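PDB 7JW2: exonuclease mut-7 homolog from Aedes aegypti, which probably trims the 3' ends of Argonaute-1-bound microRNAs as a magnesium-dependent 3'-5' exoribonuclease, its EXO domain being the part crystallised. Local coordinates for residues A2-R6 against L159-L163; Q31-F36 against D88-S93; L79-N85 against F110-Y114; L125-R130 against N148-L154. All coordinates share one frame; numbering follows the deposited sequence.

Interaction 1. Residues A2-R6 against L159-L163; sequences AHTLR and LGKKL
The imidazole of His-3 carries a methyl group on one face: Leu-159 CD1 sits 3.8 Å from the ring centroid of His-3 and 28° off the ring normal, a CH-pi contact. The methyl is displaced toward the rim, which brings Leu-159 CD1 to 3.4 Å from His-3 NE2. At the ring edge, near its plane, runs the aliphatic part of Lys-161, with CD 4.0 Å from His-3 ND1; the two side chains cross at about a right angle. The ring gets there because His-3 CG is anti to the backbone N (chi1 -174°).

The backbones are joined at one acceptor. Lys-162 O receives His-3 N at 2.8 Å in an almost straight bond (178° at the hydrogen). It also receives Ala-2 N at 3.0 Å, but this second donor stands well above the carbonyl plane.

The extended Lys-161 chain ends at two waters. Water 1 accepts from Lys-161 NZ and bonds Ala-2 O and Thr-4 OG1; water 2 accepts from Lys-161 NZ and Thr-4 N and is hydrogen-bonded to His-3 ND1 at 2.7 Å. His-3 NE2 is taken by Glu-194 of helix 179-205.

The N-terminal tail before strand 12-15 is thus laid against the loop leaving helix 151-159, a surface junction where two waters link Lys-161 NZ to polar atoms of 2-4. With Glu-194 at one ring nitrogen and Lys-161 behind a water at the other, their effects on imidazole ionisation would probably oppose each other.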
# COMPACT_ATOMS: atom_id res chain seq x y z
N ALA A 2 -19.83 13.81 24.89
CA ALA A 2 -19.17 15.06 25.25
C ALA A 2 -17.64 14.98 25.10
O ALA A 2 -17.00 15.99 24.83
CB ALA A 2 -19.54 15.47 26.66
N HIS A 3 -17.07 13.79 25.28
CA HIS A 3 -15.70 13.58 24.82
C HIS A 3 -15.64 13.80 23.31
O HIS A 3 -16.57 13.44 22.57
CB HIS A 3 -15.21 12.17 25.15
CG HIS A 3 -13.76 11.95 24.84
ND1 HIS A 3 -12.80 12.90 25.10
CD2 HIS A 3 -13.12 10.91 24.24
CE1 HIS A 3 -11.62 12.45 24.70
NE2 HIS A 3 -11.78 11.25 24.18
N THR A 4 -14.56 14.42 22.85
CA THR A 4 -14.40 14.71 21.43
C THR A 4 -13.00 14.31 20.98
O THR A 4 -12.07 14.19 21.78
CB THR A 4 -14.62 16.19 21.12
OG1 THR A 4 -13.76 16.98 21.95
CG2 THR A 4 -16.06 16.59 21.36
N LEU A 5 -12.87 14.10 19.67
CA LEU A 5 -11.59 13.74 19.07
C LEU A 5 -10.69 14.97 18.96
O LEU A 5 -11.08 15.96 18.33
CB LEU A 5 -11.81 13.11 17.70
CG LEU A 5 -10.57 12.75 16.87
CD1 LEU A 5 -9.73 11.74 17.61
CD2 LEU A 5 -10.97 12.23 15.49
N ARG A 6 -9.49 14.89 19.52
CA ARG A 6 -8.61 16.06 19.49
C ARG A 6 -7.89 16.23 18.16
O ARG A 6 -7.36 17.32 17.90
CB ARG A 6 -7.60 16.00 20.64
CG ARG A 6 -6.62 14.85 20.62
CD ARG A 6 -5.79 14.97 21.88
NE ARG A 6 -4.86 13.88 22.11
CZ ARG A 6 -3.73 13.72 21.43
NH1 ARG A 6 -3.40 14.58 20.47
NH2 ARG A 6 -2.92 12.71 21.72
N LEU A 159 -10.78 9.62 31.25
CA LEU A 159 -10.72 10.93 30.64
C LEU A 159 -11.67 11.95 31.24
O LEU A 159 -11.58 13.13 30.87
CB LEU A 159 -11.00 10.81 29.13
CG LEU A 159 -10.27 9.68 28.41
CD1 LEU A 159 -10.76 9.65 26.98
CD2 LEU A 159 -8.75 9.84 28.47
N GLY A 160 -12.56 11.55 32.14
CA GLY A 160 -13.38 12.52 32.84
C GLY A 160 -14.47 13.15 32.01
O GLY A 160 -15.01 14.20 32.39
N LYS A 161 -14.82 12.55 30.88
CA LYS A 161 -15.90 13.03 30.04
C LYS A 161 -16.82 11.88 29.67
O LYS A 161 -16.45 10.70 29.74
CB LYS A 161 -15.36 13.72 28.78
CG LYS A 161 -14.59 14.99 29.09
CD LYS A 161 -13.89 15.53 27.86
CE LYS A 161 -13.21 16.85 28.17
NZ LYS A 161 -13.04 17.68 26.95
N LYS A 162 -18.05 12.24 29.31
CA LYS A 162 -19.03 11.25 28.89
C LYS A 162 -18.78 10.86 27.43
O LYS A 162 -18.52 11.72 26.59
CB LYS A 162 -20.43 11.83 29.06
CG LYS A 162 -21.56 10.86 28.79
CD LYS A 162 -22.87 11.63 28.62
CE LYS A 162 -23.97 10.74 28.07
NZ LYS A 162 -24.36 9.69 29.06
N LEU A 163 -18.85 9.56 27.15
CA LEU A 163 -18.78 9.07 25.77
C LEU A 163 -20.18 9.12 25.16
O LEU A 163 -21.08 8.41 25.60
CB LEU A 163 -18.22 7.65 25.73
CG LEU A 163 -18.04 7.04 24.34
CD1 LEU A 163 -16.87 7.70 23.66
CD2 LEU A 163 -17.86 5.53 24.43
O HOH W 1 -14.64 17.51 24.65
O HOH W 2 -12.63 15.62 24.95

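Interaction 2. Residues Q31-F36 against D88-S93; sequences QSMIAF and DVLKLS
Strands 33-36 and 90-93 run parallel, their axes approaching to 4.4 Å with 27° between N-to-C directions. Met-33 pairs with Leu-90, Ile-34 with Lys-91 and Ala-35 with Leu-92. The hydrogen bonds alternate as a parallel ladder requires: Leu-90 N to Ser-32 O, Ile-34 N to Leu-90 O at 2.8 Å, Leu-92 N to Ile-34 O at 2.7 Å, and Phe-36 N to Leu-92 O. The first donor stands above the plane of its carbonyl, whereas Leu-92 N lies in the plane of the Ile-34 carbonyl.

Met-33, Ala-35, Leu-90 and Leu-92 share one face. With CG anti to the backbone N (chi1 -178°), Met-33 SD reaches 3.8 Å from Leu-90 CD2 and 4.0 Å from Leu-92 CD1. The Phe-36 ring crosses to Lys-91 and Ser-93: Ser-93 CB lies over its face, 3.6 Å from Phe-36 CZ, while Lys-91 CB meets the ring edge in plane. Lys-91, bent at chi2 and chi3, doubles back, and NZ bonds Val-89 O at 2.7 Å; the carbonyls of Val-83, Phe-84 and Ser-120 also surround NZ, so four acceptors must share its three protons.

These are adjacent inner strands of the RNase H-like sheet of a 3'-5' exonuclease domain, between 50-56 and 122-124. Backbone hydrogen bonds join Ala-35 to Ala-56 and Lys-91 to Leu-123. Helix 179-205 covers the Met-33 and Leu-92 face, whereas Phe-36 meets Phe-84 of helix 73-84.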
# COMPACT_ATOMS: atom_id res chain seq x y z
N GLN A 31 3.90 1.81 12.21
CA GLN A 31 3.52 2.20 13.55
C GLN A 31 3.84 1.10 14.55
O GLN A 31 3.89 -0.08 14.22
CB GLN A 31 2.03 2.51 13.62
CG GLN A 31 1.58 3.65 12.73
CD GLN A 31 1.83 5.01 13.34
OE1 GLN A 31 2.05 5.12 14.56
NE2 GLN A 31 1.81 6.05 12.51
N SER A 32 4.03 1.51 15.81
CA SER A 32 4.24 0.57 16.90
C SER A 32 3.02 0.38 17.78
O SER A 32 2.99 -0.57 18.57
CB SER A 32 5.41 1.02 17.79
OG SER A 32 6.61 0.92 17.05
N MET A 33 2.00 1.23 17.64
CA MET A 33 0.78 1.10 18.43
C MET A 33 -0.39 1.61 17.60
O MET A 33 -0.34 2.73 17.08
CB MET A 33 0.87 1.87 19.75
CG MET A 33 -0.37 1.71 20.60
SD MET A 33 -0.25 2.30 22.30
CE MET A 33 0.30 3.95 22.00
N ILE A 34 -1.44 0.79 17.49
CA ILE A 34 -2.65 1.08 16.73
C ILE A 34 -3.84 0.66 17.58
O ILE A 34 -3.78 -0.34 18.30
CB ILE A 34 -2.70 0.33 15.37
CG1 ILE A 34 -1.43 0.59 14.58
CG2 ILE A 34 -3.94 0.71 14.53
CD1 ILE A 34 -1.39 1.91 14.00
N ALA A 35 -4.93 1.39 17.48
CA ALA A 35 -6.18 0.97 18.10
C ALA A 35 -7.17 0.61 17.00
O ALA A 35 -7.14 1.18 15.91
CB ALA A 35 -6.74 2.07 19.00
N PHE A 36 -8.05 -0.35 17.28
CA PHE A 36 -9.04 -0.71 16.27
C PHE A 36 -10.41 -0.91 16.88
O PHE A 36 -10.57 -1.26 18.06
CB PHE A 36 -8.62 -1.94 15.43
CG PHE A 36 -8.67 -3.26 16.16
CD1 PHE A 36 -9.82 -4.04 16.17
CD2 PHE A 36 -7.53 -3.75 16.75
CE1 PHE A 36 -9.84 -5.27 16.82
CE2 PHE A 36 -7.53 -4.99 17.39
CZ PHE A 36 -8.68 -5.75 17.43
N ASP A 88 5.21 -7.33 16.70
CA ASP A 88 5.97 -6.12 17.00
C ASP A 88 5.13 -4.85 16.89
O ASP A 88 5.68 -3.75 16.96
CB ASP A 88 7.23 -6.02 16.11
CG ASP A 88 6.92 -6.04 14.62
OD1 ASP A 88 5.84 -6.52 14.23
OD2 ASP A 88 7.77 -5.57 13.81
N VAL A 89 3.81 -4.98 16.70
CA VAL A 89 2.90 -3.84 16.71
C VAL A 89 1.83 -4.09 17.75
O VAL A 89 1.13 -5.11 17.70
CB VAL A 89 2.27 -3.60 15.33
CG1 VAL A 89 1.45 -2.31 15.34
CG2 VAL A 89 3.34 -3.57 14.26
N LEU A 90 1.73 -3.21 18.74
CA LEU A 90 0.66 -3.29 19.73
C LEU A 90 -0.67 -2.83 19.12
O LEU A 90 -0.73 -1.75 18.54
CB LEU A 90 1.00 -2.44 20.95
CG LEU A 90 -0.07 -2.35 22.03
CD1 LEU A 90 -0.38 -3.71 22.63
CD2 LEU A 90 0.34 -1.37 23.12
N LYS A 91 -1.70 -3.66 19.23
CA LYS A 91 -3.06 -3.28 18.85
C LYS A 91 -3.90 -3.16 20.12
O LYS A 91 -3.88 -4.05 20.97
CB LYS A 91 -3.72 -4.30 17.91
CG LYS A 91 -3.40 -4.14 16.42
CD LYS A 91 -1.97 -4.64 16.09
CE LYS A 91 -1.77 -6.10 16.50
NZ LYS A 91 -0.43 -6.66 16.05
N LEU A 92 -4.60 -2.04 20.25
CA LEU A 92 -5.52 -1.84 21.37
C LEU A 92 -6.94 -2.09 20.90
O LEU A 92 -7.30 -1.72 19.78
CB LEU A 92 -5.42 -0.42 21.92
CG LEU A 92 -4.05 0.04 22.40
CD1 LEU A 92 -4.10 1.50 22.76
CD2 LEU A 92 -3.63 -0.79 23.59
N SER A 93 -7.75 -2.68 21.77
CA SER A 93 -9.11 -3.07 21.44
C SER A 93 -9.91 -3.14 22.74
O SER A 93 -9.35 -3.06 23.83
CB SER A 93 -9.11 -4.42 20.73
OG SER A 93 -8.61 -5.41 21.62
O HOH W 3 6.79 -1.55 15.19

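Interaction 3. Residues L79-N85 against F110-Y114; sequences LAKNVFN and FNVMY
Phe-110 meets Phe-84 in a T-shaped (edge-to-face) pair, centroids 5.0 Å apart and planes at 88°. The edge belongs to Phe-110, whose CZ comes within 3.5 Å of Phe-84 CE1 and lies over the Phe-84 face toward its rim. Phe-110 CG is anti to the backbone N (chi1 -176°), which directs the ring back to the helix, and Phe-110 CE1 also touches Leu-79 CD2 at 3.6 Å.

Asn-111 is the centre of an inverse gamma turn, and it contributes its backbone oxygen: Asn-85 ND2 donates to Asn-111 O at 2.9 Å, with that oxygen in the amide plane. Val-112 follows, laying CG2 3.9 Å from Phe-84 CB and over the face of the neighbouring Phe-110 ring.

At Met-113 the backbone N donates to Asn-85 OD1 at 2.8 Å and 175°, nearly straight. The extended Met-113 side chain crosses that of Asn-85 at about a right angle, with Met-113 CG 3.4 Å from Asn-85 OD1.

Asn-85 is the first residue beyond the helix, whose last turn is widened to pi type, Asn-85 N bonding Ala-80 O at 2.8 Å. Its single amide therefore uses both ends on the loop, receiving one backbone N-H and giving one N-H to a carbonyl two residues earlier. Such a two-point grip fixes the rotation of the carboxamide, and it ties the end of helix 73-84 to the loop beside a hydrophobic aromatic contact.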
# COMPACT_ATOMS: atom_id res chain seq x y z
N LEU A 79 -3.50 -6.34 4.90
CA LEU A 79 -3.77 -5.67 6.17
C LEU A 79 -3.52 -6.61 7.34
O LEU A 79 -2.93 -6.21 8.36
CB LEU A 79 -5.22 -5.16 6.19
CG LEU A 79 -5.64 -4.42 7.46
CD1 LEU A 79 -4.77 -3.19 7.67
CD2 LEU A 79 -7.11 -4.04 7.37
N ALA A 80 -3.96 -7.86 7.23
CA ALA A 80 -3.70 -8.81 8.31
C ALA A 80 -2.20 -9.02 8.50
O ALA A 80 -1.70 -9.00 9.64
CB ALA A 80 -4.42 -10.13 8.04
N LYS A 81 -1.46 -9.17 7.41
CA LYS A 81 -0.04 -9.49 7.56
C LYS A 81 0.76 -8.32 8.09
O LYS A 81 1.68 -8.50 8.90
CB LYS A 81 0.52 -9.95 6.22
CG LYS A 81 2.03 -10.01 6.19
CD LYS A 81 2.48 -10.61 4.91
CE LYS A 81 3.95 -10.92 4.93
NZ LYS A 81 4.36 -11.11 3.52
N ASN A 82 0.47 -7.10 7.63
CA ASN A 82 1.35 -5.97 7.89
C ASN A 82 0.91 -5.14 9.09
O ASN A 82 1.65 -4.22 9.48
CB ASN A 82 1.48 -5.11 6.64
CG ASN A 82 2.28 -5.80 5.57
OD1 ASN A 82 3.49 -5.94 5.69
ND2 ASN A 82 1.60 -6.26 4.52
N VAL A 83 -0.22 -5.47 9.71
CA VAL A 83 -0.69 -4.76 10.90
C VAL A 83 -1.12 -5.74 11.99
O VAL A 83 -0.57 -5.73 13.09
CB VAL A 83 -1.84 -3.79 10.55
CG1 VAL A 83 -2.42 -3.15 11.81
CG2 VAL A 83 -1.35 -2.72 9.57
N PHE A 84 -2.11 -6.59 11.71
CA PHE A 84 -2.76 -7.30 12.80
C PHE A 84 -1.97 -8.51 13.29
O PHE A 84 -1.86 -8.73 14.50
CB PHE A 84 -4.17 -7.71 12.40
CG PHE A 84 -5.14 -6.60 12.50
CD1 PHE A 84 -5.19 -5.63 11.52
CD2 PHE A 84 -5.94 -6.47 13.62
CE1 PHE A 84 -6.07 -4.57 11.62
CE2 PHE A 84 -6.83 -5.42 13.73
CZ PHE A 84 -6.90 -4.46 12.73
N ASN A 85 -1.42 -9.30 12.38
CA ASN A 85 -0.72 -10.53 12.75
C ASN A 85 0.77 -10.32 12.92
O ASN A 85 1.58 -11.14 12.49
CB ASN A 85 -1.00 -11.62 11.72
CG ASN A 85 -2.46 -12.02 11.69
OD1 ASN A 85 -3.17 -11.89 12.68
ND2 ASN A 85 -2.90 -12.52 10.55
N PHE A 110 -9.73 -11.50 5.85
CA PHE A 110 -9.15 -10.67 6.90
C PHE A 110 -8.97 -11.57 8.11
O PHE A 110 -9.73 -11.52 9.09
CB PHE A 110 -10.03 -9.46 7.19
CG PHE A 110 -9.44 -8.50 8.19
CD1 PHE A 110 -8.11 -8.12 8.11
CD2 PHE A 110 -10.22 -7.99 9.22
CE1 PHE A 110 -7.57 -7.24 9.04
CE2 PHE A 110 -9.67 -7.11 10.15
CZ PHE A 110 -8.35 -6.74 10.05
N ASN A 111 -7.94 -12.41 8.03
CA ASN A 111 -7.78 -13.56 8.92
C ASN A 111 -6.86 -13.16 10.07
O ASN A 111 -5.66 -13.41 10.06
CB ASN A 111 -7.23 -14.73 8.11
CG ASN A 111 -6.97 -15.96 8.95
OD1 ASN A 111 -7.83 -16.39 9.70
ND2 ASN A 111 -5.78 -16.53 8.80
N VAL A 112 -7.46 -12.54 11.09
CA VAL A 112 -6.69 -12.07 12.26
C VAL A 112 -6.52 -13.21 13.25
O VAL A 112 -7.50 -13.89 13.61
CB VAL A 112 -7.39 -10.87 12.92
CG1 VAL A 112 -6.61 -10.46 14.17
CG2 VAL A 112 -7.51 -9.70 11.95
N MET A 113 -5.29 -13.41 13.71
CA MET A 113 -4.96 -14.45 14.69
C MET A 113 -5.06 -13.88 16.10
O MET A 113 -4.29 -13.00 16.49
CB MET A 113 -3.56 -15.01 14.42
CG MET A 113 -3.27 -15.32 12.95
SD MET A 113 -1.54 -15.70 12.55
CE MET A 113 -1.68 -16.25 10.85
N TYR A 114 -5.99 -14.41 16.89
CA TYR A 114 -6.14 -14.00 18.28
C TYR A 114 -6.57 -15.24 19.07
O TYR A 114 -7.74 -15.61 19.05
CB TYR A 114 -7.16 -12.88 18.42
CG TYR A 114 -7.27 -12.29 19.81
CD1 TYR A 114 -6.21 -11.60 20.39
CD2 TYR A 114 -8.44 -12.44 20.55
CE1 TYR A 114 -6.32 -11.06 21.67
CE2 TYR A 114 -8.56 -11.91 21.82
CZ TYR A 114 -7.49 -11.22 22.37
OH TYR A 114 -7.61 -10.69 23.64

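Interaction 4. Residues L125-R130 against N148-L154; sequences LQLLWR and NQNLANL
Trp-129 of helix 125-132 is held between Gln-149, just before helix 151-159, and Leu-154 in its first turn, an aromatic side chain sandwiched by aliphatic groups where two helical parts of the exonuclease domain meet. Both faces of the indole are covered. Gln-149 CG lies 4.1 Å from the centroid of the Trp-129 six-membered ring and 7° off its normal, and on the same face Gln-149 CA comes to 3.4 Å from Trp-129 CH2. Over the opposite face, Leu-154 CD1 is 4.0 Å from the same centroid and 14° off the normal. The two CH-pi contacts thus lie close to the ring normal on opposite faces. Trp-129 CG is anti to the backbone N (chi1 -169°), which carries the ring outward from its helix, past the Leu-154 side chain running in the opposite sense.

At the rim of the six-membered ring, near its plane, are Asn-153 CB and Asn-150 O, the latter 3.3 Å from Trp-129 CZ3. About one turn earlier, Gln-126 NE2 lies 2.8 Å from Gln-149 O; next to the indole in sequence, Arg-130 crosses Gln-149 at about a right angle.

Polar bonds within 148-154 probably hold this surface in shape. Asn-153 N donates to Asn-150 OD1 at 2.9 Å, and Asn-153 ND2 to Asn-148 O at 2.7 Å. Outside the segments, Phe-140 also meets the indole, and Ile-195 of helix 179-205 packs on Leu-154.

The arrangement is an N-capped helix start: Asn-150, the last residue of the inverse gamma turn centred on Gln-149, takes the N-cap position, and the tryptophan of a neighbouring helix packs against that turn and the first helical turn.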
# COMPACT_ATOMS: atom_id res chain seq x y z
N LEU A 125 -8.49 -4.14 26.31
CA LEU A 125 -8.42 -3.20 27.43
C LEU A 125 -9.33 -3.61 28.58
O LEU A 125 -9.08 -3.18 29.71
CB LEU A 125 -8.75 -1.78 26.98
CG LEU A 125 -7.64 -1.12 26.16
CD1 LEU A 125 -8.13 0.18 25.56
CD2 LEU A 125 -6.40 -0.86 27.01
N GLN A 126 -10.36 -4.42 28.31
CA GLN A 126 -11.16 -4.94 29.42
C GLN A 126 -10.35 -5.86 30.32
O GLN A 126 -10.58 -5.91 31.53
CB GLN A 126 -12.39 -5.66 28.88
CG GLN A 126 -13.46 -5.92 29.94
CD GLN A 126 -14.78 -6.36 29.35
OE1 GLN A 126 -14.81 -7.04 28.33
NE2 GLN A 126 -15.88 -5.97 29.99
N LEU A 127 -9.38 -6.60 29.75
CA LEU A 127 -8.50 -7.44 30.56
C LEU A 127 -7.53 -6.60 31.37
O LEU A 127 -7.24 -6.92 32.53
CB LEU A 127 -7.73 -8.40 29.66
CG LEU A 127 -8.51 -9.53 28.99
CD1 LEU A 127 -7.59 -10.34 28.09
CD2 LEU A 127 -9.16 -10.42 30.04
N LEU A 128 -7.00 -5.52 30.78
CA LEU A 128 -6.15 -4.61 31.53
C LEU A 128 -6.92 -3.95 32.66
O LEU A 128 -6.41 -3.82 33.78
CB LEU A 128 -5.55 -3.57 30.58
CG LEU A 128 -4.68 -2.46 31.18
CD1 LEU A 128 -3.37 -3.02 31.75
CD2 LEU A 128 -4.40 -1.38 30.14
N TRP A 129 -8.16 -3.54 32.39
CA TRP A 129 -9.04 -2.99 33.42
C TRP A 129 -9.17 -3.95 34.59
O TRP A 129 -8.95 -3.57 35.75
CB TRP A 129 -10.41 -2.71 32.79
CG TRP A 129 -11.37 -1.92 33.62
CD1 TRP A 129 -11.23 -1.55 34.93
CD2 TRP A 129 -12.61 -1.40 33.18
NE1 TRP A 129 -12.34 -0.83 35.33
CE2 TRP A 129 -13.20 -0.73 34.27
CE3 TRP A 129 -13.30 -1.45 31.96
CZ2 TRP A 129 -14.44 -0.09 34.17
CZ3 TRP A 129 -14.53 -0.82 31.87
CH2 TRP A 129 -15.08 -0.15 32.97
N ARG A 130 -9.51 -5.21 34.31
CA ARG A 130 -9.69 -6.19 35.38
C ARG A 130 -8.39 -6.45 36.13
O ARG A 130 -8.41 -6.72 37.33
CB ARG A 130 -10.25 -7.49 34.80
CG ARG A 130 -11.74 -7.40 34.45
CD ARG A 130 -12.17 -8.51 33.50
NE ARG A 130 -11.34 -9.70 33.61
CZ ARG A 130 -11.32 -10.69 32.72
NH1 ARG A 130 -12.09 -10.62 31.64
NH2 ARG A 130 -10.54 -11.74 32.91
N ASN A 148 -20.27 -0.46 35.74
CA ASN A 148 -20.35 -1.54 34.76
C ASN A 148 -19.13 -1.48 33.86
O ASN A 148 -18.64 -0.40 33.51
CB ASN A 148 -21.62 -1.41 33.93
CG ASN A 148 -22.86 -1.78 34.72
OD1 ASN A 148 -22.79 -2.48 35.73
ND2 ASN A 148 -24.01 -1.30 34.26
N GLN A 149 -18.62 -2.65 33.48
CA GLN A 149 -17.35 -2.73 32.74
C GLN A 149 -17.60 -2.67 31.24
O GLN A 149 -17.45 -3.65 30.51
CB GLN A 149 -16.58 -3.98 33.14
CG GLN A 149 -16.01 -3.93 34.56
CD GLN A 149 -14.83 -4.87 34.75
OE1 GLN A 149 -13.93 -4.60 35.55
NE2 GLN A 149 -14.82 -5.98 34.01
N ASN A 150 -18.00 -1.49 30.77
CA ASN A 150 -18.16 -1.20 29.35
C ASN A 150 -17.24 -0.04 28.96
O ASN A 150 -16.64 0.62 29.81
CB ASN A 150 -19.62 -0.88 29.01
CG ASN A 150 -20.21 0.22 29.87
OD1 ASN A 150 -19.65 1.32 29.98
ND2 ASN A 150 -21.35 -0.06 30.49
N LEU A 151 -17.14 0.21 27.65
CA LEU A 151 -16.19 1.21 27.17
C LEU A 151 -16.60 2.62 27.61
O LEU A 151 -15.74 3.44 27.95
CB LEU A 151 -16.05 1.13 25.65
CG LEU A 151 -15.13 2.19 25.02
CD1 LEU A 151 -13.70 2.03 25.54
CD2 LEU A 151 -15.17 2.12 23.49
N ALA A 152 -17.90 2.92 27.62
CA ALA A 152 -18.33 4.26 28.01
C ALA A 152 -17.89 4.58 29.43
O ALA A 152 -17.46 5.70 29.72
CB ALA A 152 -19.84 4.38 27.88
N ASN A 153 -17.97 3.61 30.33
CA ASN A 153 -17.55 3.86 31.71
C ASN A 153 -16.03 3.96 31.82
O ASN A 153 -15.52 4.75 32.62
CB ASN A 153 -18.09 2.76 32.62
CG ASN A 153 -19.59 2.89 32.85
OD1 ASN A 153 -20.17 3.94 32.56
ND2 ASN A 153 -20.21 1.84 33.36
N LEU A 154 -15.30 3.18 31.02
CA LEU A 154 -13.84 3.30 31.04
C LEU A 154 -13.39 4.66 30.53
O LEU A 154 -12.40 5.22 31.02
CB LEU A 154 -13.22 2.17 30.20
CG LEU A 154 -11.71 2.02 30.34
CD1 LEU A 154 -11.30 2.01 31.82
CD2 LEU A 154 -11.27 0.75 29.62

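From the N terminus, interaction 1 closes the longest loop: 2-6 returns to 159-163, with 152 residues between, and interactions 2, 3 and 4 are all nested inside. Interactions 2 and 3 cross, since 79-85 falls between 31-36 and 88-93 while 110-114 follows both; they meet where Lys-91 and Phe-36 touch the end of helix 73-84. Interaction 4 opens later, in series with both, and joins interaction 2 through Ser-93 O and Leu-125 N. It touches interaction 1 by Leu-163 on Ala-152. The sheet, helix 73-84, helices 125-132 and 151-159 and the N-terminal tail are thereby connected, with interactions 1 and 3 on opposite sides of the chain's centre.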